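Local structure of ribonucleotide monophosphatase NagD (Escherichia coli, 2C4N) at residues Val90-Leu95 against Thr119-Trp124; Leu219-Val224 against Ser238-Ser243. The protein dephosphorylates nucleoside phosphates, UMP among them, and probably a broad range of other phosphorylated compounds, as a magnesium-dependent hydrolase of the HAD superfamily. All blocks are in the same frame, centred on the assembly; numbering follows the deposited sequence.

Contact 1 (Val90-Leu95 against Thr119-Trp124)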
loop_
_atom_site.group_PDB
_atom_site.type_symbol
_atom_site.label_atom_id
_atom_site.label_comp_id
_atom_site.label_asym_id
_atom_site.label_seq_id
_atom_site.Cartn_x
_atom_site.Cartn_y
_atom_site.Cartn_z
ATOM N N VAL A 90 -11.310 19.677 10.836
ATOM C CA VAL A 90 -11.526 18.519 11.688
ATOM C C VAL A 90 -10.419 18.674 12.720
ATOM O O VAL A 90 -9.301 18.210 12.529
ATOM C CB VAL A 90 -11.336 17.192 10.918
ATOM C CG1 VAL A 90 -11.455 16.010 11.875
ATOM C CG2 VAL A 90 -12.379 17.077 9.810
ATOM N N GLY A 91 -10.727 19.373 13.804
ATOM C CA GLY A 91 -9.731 19.595 14.834
ATOM C C GLY A 91 -10.300 20.498 15.903
ATOM O O GLY A 91 -11.464 20.881 15.831
ATOM N N GLU A 92 -9.487 20.853 16.889
ATOM C CA GLU A 92 -9.976 21.700 17.967
ATOM C C GLU A 92 -8.844 22.445 18.649
ATOM O O GLU A 92 -7.674 22.131 18.447
ATOM C CB GLU A 92 -10.714 20.840 18.999
ATOM C CG GLU A 92 -9.808 19.845 19.748
ATOM C CD GLU A 92 -10.583 18.828 20.583
ATOM O OE1 GLU A 92 -11.783 19.058 20.843
ATOM O OE2 GLU A 92 -9.993 17.797 20.988
ATOM N N GLY A 93 -9.208 23.434 19.456
ATOM C CA GLY A 93 -8.224 24.195 20.197
ATOM C C GLY A 93 -7.243 25.052 19.423
ATOM O O GLY A 93 -7.632 25.890 18.609
ATOM N N ALA A 94 -5.961 24.839 19.708
ATOM C CA ALA A 94 -4.861 25.587 19.102
ATOM C C ALA A 94 -4.972 25.817 17.601
ATOM O O ALA A 94 -4.864 26.952 17.139
ATOM C CB ALA A 94 -3.545 24.896 19.421
ATOM N N LEU A 95 -5.172 24.743 16.841
ATOM C CA LEU A 95 -5.284 24.852 15.388
ATOM C C LEU A 95 -6.387 25.819 14.963
ATOM O O LEU A 95 -6.192 26.653 14.076
ATOM C CB LEU A 95 -5.556 23.478 14.771
ATOM C CG LEU A 95 -5.785 23.465 13.251
ATOM C CD1 LEU A 95 -4.523 23.942 12.533
ATOM C CD2 LEU A 95 -6.163 22.057 12.792
ATOM N N THR A 119 -8.698 15.921 17.244
ATOM C CA THR A 119 -9.863 16.270 18.041
ATOM C C THR A 119 -10.489 15.001 18.581
ATOM O O THR A 119 -10.761 14.066 17.831
ATOM C CB THR A 119 -10.914 17.053 17.228
ATOM O OG1 THR A 119 -12.094 17.220 18.027
ATOM C CG2 THR A 119 -11.270 16.316 15.940
ATOM N N ARG A 120 -10.697 14.961 19.891
ATOM C CA ARG A 120 -11.291 13.793 20.515
ATOM C C ARG A 120 -12.783 13.737 20.245
ATOM O O ARG A 120 -13.467 12.833 20.715
ATOM C CB ARG A 120 -11.051 13.809 22.021
ATOM C CG ARG A 120 -9.598 13.717 22.447
ATOM C CD ARG A 120 -9.563 13.393 23.923
ATOM N NE ARG A 120 -8.227 13.116 24.435
ATOM C CZ ARG A 120 -7.999 12.514 25.597
ATOM N NH1 ARG A 120 -9.018 12.130 26.352
ATOM N NH2 ARG A 120 -6.758 12.300 26.008
ATOM N N SER A 121 -13.283 14.721 19.501
ATOM C CA SER A 121 -14.696 14.784 19.149
ATOM C C SER A 121 -14.914 14.219 17.753
ATOM O O SER A 121 -16.036 14.208 17.248
ATOM C CB SER A 121 -15.204 16.227 19.197
ATOM O OG SER A 121 -15.303 16.681 20.537
ATOM N N TYR A 122 -13.832 13.758 17.131
ATOM C CA TYR A 122 -13.897 13.182 15.788
ATOM C C TYR A 122 -15.013 12.143 15.735
ATOM O O TYR A 122 -15.109 11.283 16.615
ATOM C CB TYR A 122 -12.571 12.501 15.442
ATOM C CG TYR A 122 -12.491 11.928 14.038
ATOM C CD1 TYR A 122 -12.427 12.762 12.926
ATOM C CD2 TYR A 122 -12.427 10.551 13.828
ATOM C CE1 TYR A 122 -12.295 12.239 11.631
ATOM C CE2 TYR A 122 -12.295 10.019 12.542
ATOM C CZ TYR A 122 -12.227 10.869 11.451
ATOM O OH TYR A 122 -12.090 10.348 10.185
ATOM N N ASN A 123 -15.851 12.216 14.704
ATOM C CA ASN A 123 -16.941 11.260 14.569
ATOM C C ASN A 123 -17.326 10.988 13.122
ATOM O O ASN A 123 -16.754 11.553 12.188
ATOM C CB ASN A 123 -18.178 11.734 15.354
ATOM C CG ASN A 123 -18.711 13.067 14.865
ATOM O OD1 ASN A 123 -18.500 13.454 13.718
ATOM N ND2 ASN A 123 -19.424 13.772 15.738
ATOM N N TRP A 124 -18.306 10.108 12.962
ATOM C CA TRP A 124 -18.836 9.699 11.669
ATOM C C TRP A 124 -19.205 10.896 10.790
ATOM O O TRP A 124 -18.910 10.919 9.596
ATOM C CB TRP A 124 -20.071 8.824 11.905
ATOM C CG TRP A 124 -20.546 8.048 10.716
ATOM C CD1 TRP A 124 -20.219 6.764 10.389
ATOM C CD2 TRP A 124 -21.477 8.491 9.720
ATOM N NE1 TRP A 124 -20.890 6.378 9.255
ATOM C CE2 TRP A 124 -21.665 7.422 8.819
ATOM C CE3 TRP A 124 -22.163 9.690 9.497
ATOM C CZ2 TRP A 124 -22.525 7.512 7.716
ATOM C CZ3 TRP A 124 -23.018 9.782 8.398
ATOM C CH2 TRP A 124 -23.186 8.699 7.520
HETATM O O HOH W 1 -13.854 18.960 17.162
#
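Val90 and Tyr122 form the tight, buried end of this contact. Val90 CG1 lies 3.5 Å from Tyr122 CD1, at the edge of the ring and near its plane. CG1 gets there because it stands anti to the backbone N (chi1 175°). Leu159 and Ile163 of helix 156-167 also pack against Tyr122, as does Met127 of a second subunit. Next, Thr119 CB rests on the Gly91 backbone, 3.7 Å from Gly91 CA. A CB on Gly91 would point away from Thr119 and would crowd Leu95 CD2.

Beyond Gly91 the contact turns polar and opens to solvent. Glu92 extends past Thr119, and its OE2 accepts a hydrogen bond from Arg120 N at 3.1 Å. The N-H comes from above the carboxylate plane, 52° out of it. The side chain of Arg120 leads away, so its guanidinium does not pair with this carboxylate. Thr119 OG1 accepts from Ser121 N at 3.1 Å, which makes an ST turn within the type I turn Thr119-Tyr122. A water 2.6 Å from Thr119 OG1 gives a weak bond to Gly91 O.

The contact joins the loop after strand 86-90 to the loop that leads into helix 124-135, which also meets that subunit. The chemistry implies an apolar anchor at the strand end, while the Glu92 carboxylate across the contact and the turn's own Thr119 hydroxyl each take one N-H of the exposed Arg120 and Ser121.

Contact 2 (Leu219-Val224 against Ser238-Ser243); sequences LVLSGV and SWIYPS
Trp239 O receives the first bond of this parallel pairing, from Leu219 N at 2.9 Å. The Trp239 indole leads away from Leu219-Val224 and touches Glu216 and Ile218, earlier in strand 216-220. Ile240 pairs with Leu219, and both side chains lie on the same face of the sheet. Ile240 CA makes a CA-H...O contact with Leu219 O. Ile240 CG2, anti to the backbone N, sits 3.9 Å from Leu221 CD2, and the two side chains cross obliquely. Leu219 also packs on Leu203, a probable substrate-binding residue.

Tyr241 lies on the other face with Val220. Its N-H bonds to Leu219 O at 2.9 Å, nearly along the C=O axis. Tyr241 O accepts from Leu221 N at 2.8 Å, in the carbonyl plane but with a bent N-H...O angle of 136°. Pro242 O takes a second, weak share of the same N-H at 3.1 Å. Here the regular pairing ends. An alanine in place of Leu221 removes CG and both methyls, which would probably leave Ile240 CG2 without this cover and open a gap beside Tyr241 O. Ser243 closes the segment, its backbone C 3.7 Å from Val220 CG1.

Strand 239-241 is the edge of the six-stranded parallel sheet within this chain. Past strand 216-220, Ser222 OG bonds to Gly12 O, and Val224 N bonds to OD2 of Asp201, a magnesium ligand. The chemistry implies that backbone bonds set the register and aliphatic groups cover them, while the loop past strand 216-220 is tied to Gly12 and, through Val224 N, to the metal ligand Asp201.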
loop_
_atom_site.group_PDB
_atom_site.type_symbol
_atom_site.label_atom_id
_atom_site.label_comp_id
_atom_site.label_asym_id
_atom_site.label_seq_id
_atom_site.Cartn_x
_atom_site.Cartn_y
_atom_site.Cartn_z
ATOM N N LEU A 219 21.323 13.213 16.190
ATOM C CA LEU A 219 20.369 12.246 16.704
ATOM C C LEU A 219 20.681 11.962 18.168
ATOM O O LEU A 219 21.827 11.675 18.507
ATOM C CB LEU A 219 20.467 10.923 15.933
ATOM C CG LEU A 219 19.651 9.744 16.495
ATOM C CD1 LEU A 219 18.166 9.930 16.185
ATOM C CD2 LEU A 219 20.149 8.444 15.874
ATOM N N VAL A 220 19.681 12.060 19.038
ATOM C CA VAL A 220 19.896 11.709 20.435
ATOM C C VAL A 220 19.229 10.353 20.582
ATOM O O VAL A 220 18.272 10.056 19.869
ATOM C CB VAL A 220 19.271 12.733 21.426
ATOM C CG1 VAL A 220 20.088 14.004 21.425
ATOM C CG2 VAL A 220 17.817 13.022 21.062
ATOM N N LEU A 221 19.742 9.528 21.488
ATOM C CA LEU A 221 19.222 8.182 21.692
ATOM C C LEU A 221 18.262 8.075 22.872
ATOM O O LEU A 221 17.939 6.980 23.332
ATOM C CB LEU A 221 20.401 7.224 21.895
ATOM C CG LEU A 221 21.458 7.253 20.780
ATOM C CD1 LEU A 221 22.687 6.450 21.205
ATOM C CD2 LEU A 221 20.857 6.707 19.493
ATOM N N SER A 222 17.794 9.222 23.346
ATOM C CA SER A 222 16.892 9.277 24.487
ATOM C C SER A 222 15.424 9.056 24.136
ATOM O O SER A 222 14.566 9.093 25.019
ATOM C CB SER A 222 17.056 10.629 25.188
ATOM O OG SER A 222 16.921 11.693 24.256
ATOM N N GLY A 223 15.139 8.816 22.858
ATOM C CA GLY A 223 13.764 8.610 22.438
ATOM C C GLY A 223 13.473 7.382 21.583
ATOM O O GLY A 223 13.905 6.271 21.895
ATOM N N VAL A 224 12.744 7.595 20.490
ATOM C CA VAL A 224 12.337 6.524 19.588
ATOM C C VAL A 224 13.448 5.705 18.946
ATOM O O VAL A 224 13.485 4.484 19.091
ATOM C CB VAL A 224 11.435 7.072 18.452
ATOM C CG1 VAL A 224 11.096 5.962 17.470
ATOM C CG2 VAL A 224 10.169 7.670 19.039
ATOM N N SER A 238 24.658 13.641 11.372
ATOM C CA SER A 238 25.964 14.281 11.388
ATOM C C SER A 238 26.660 13.864 12.688
ATOM O O SER A 238 27.867 13.614 12.711
ATOM C CB SER A 238 25.798 15.800 11.343
ATOM O OG SER A 238 24.998 16.188 10.238
ATOM N N TRP A 239 25.876 13.790 13.762
ATOM C CA TRP A 239 26.363 13.398 15.089
ATOM C C TRP A 239 25.293 12.583 15.816
ATOM O O TRP A 239 24.104 12.673 15.492
ATOM C CB TRP A 239 26.665 14.629 15.943
ATOM C CG TRP A 239 27.751 15.509 15.435
ATOM C CD1 TRP A 239 29.096 15.308 15.547
ATOM C CD2 TRP A 239 27.583 16.762 14.765
ATOM N NE1 TRP A 239 29.779 16.365 14.990
ATOM C CE2 TRP A 239 28.873 17.272 14.504
ATOM C CE3 TRP A 239 26.465 17.505 14.360
ATOM C CZ2 TRP A 239 29.078 18.498 13.855
ATOM C CZ3 TRP A 239 26.668 18.724 13.716
ATOM C CH2 TRP A 239 27.965 19.205 13.471
ATOM N N ILE A 240 25.725 11.807 16.809
ATOM C CA ILE A 240 24.818 10.992 17.611
ATOM C C ILE A 240 25.255 11.033 19.076
ATOM O O ILE A 240 26.425 10.812 19.383
ATOM C CB ILE A 240 24.820 9.515 17.167
ATOM C CG1 ILE A 240 24.492 9.407 15.678
ATOM C CG2 ILE A 240 23.801 8.728 17.992
ATOM C CD1 ILE A 240 24.593 8.000 15.132
ATOM N N TYR A 241 24.320 11.327 19.974
ATOM C CA TYR A 241 24.625 11.363 21.404
ATOM C C TYR A 241 23.523 10.669 22.187
ATOM O O TYR A 241 22.392 10.550 21.712
ATOM C CB TYR A 241 24.757 12.803 21.915
ATOM C CG TYR A 241 25.907 13.571 21.312
ATOM C CD1 TYR A 241 25.710 14.421 20.227
ATOM C CD2 TYR A 241 27.202 13.421 21.807
ATOM C CE1 TYR A 241 26.771 15.101 19.646
ATOM C CE2 TYR A 241 28.270 14.095 21.234
ATOM C CZ TYR A 241 28.050 14.933 20.151
ATOM O OH TYR A 241 29.108 15.589 19.564
ATOM N N PRO A 242 23.843 10.189 23.399
ATOM C CA PRO A 242 22.838 9.516 24.224
ATOM C C PRO A 242 21.683 10.482 24.496
ATOM O O PRO A 242 20.519 10.096 24.449
ATOM C CB PRO A 242 23.612 9.167 25.494
ATOM C CG PRO A 242 25.006 8.958 24.987
ATOM C CD PRO A 242 25.175 10.111 24.026
ATOM N N SER A 243 22.018 11.743 24.762
ATOM C CA SER A 243 21.010 12.767 25.042
ATOM C C SER A 243 21.597 14.147 24.806
ATOM O O SER A 243 22.777 14.276 24.503
ATOM C CB SER A 243 20.533 12.665 26.495
ATOM O OG SER A 243 21.541 13.115 27.383
#

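How the contacts relate
Contacts 1 and 2 lie on opposite sides of the chain's centre, with centres 33 Å apart and nearest atoms about 19 Å apart. They share no helix or strand. Both are partly buried and both sit at strand ends. Contact 1 belongs to the four-stranded sheet. It joins loops there, and one side chain supplies its single direct hydrogen bond. Contact 2 belongs to the six-stranded sheet that carries the magnesium site. It joins two strands, mainly by backbone bonds. Contact 1 lies away from the annotated sites but beside a second subunit. Contact 2 touches no other chain of the assembly and borders the metal site.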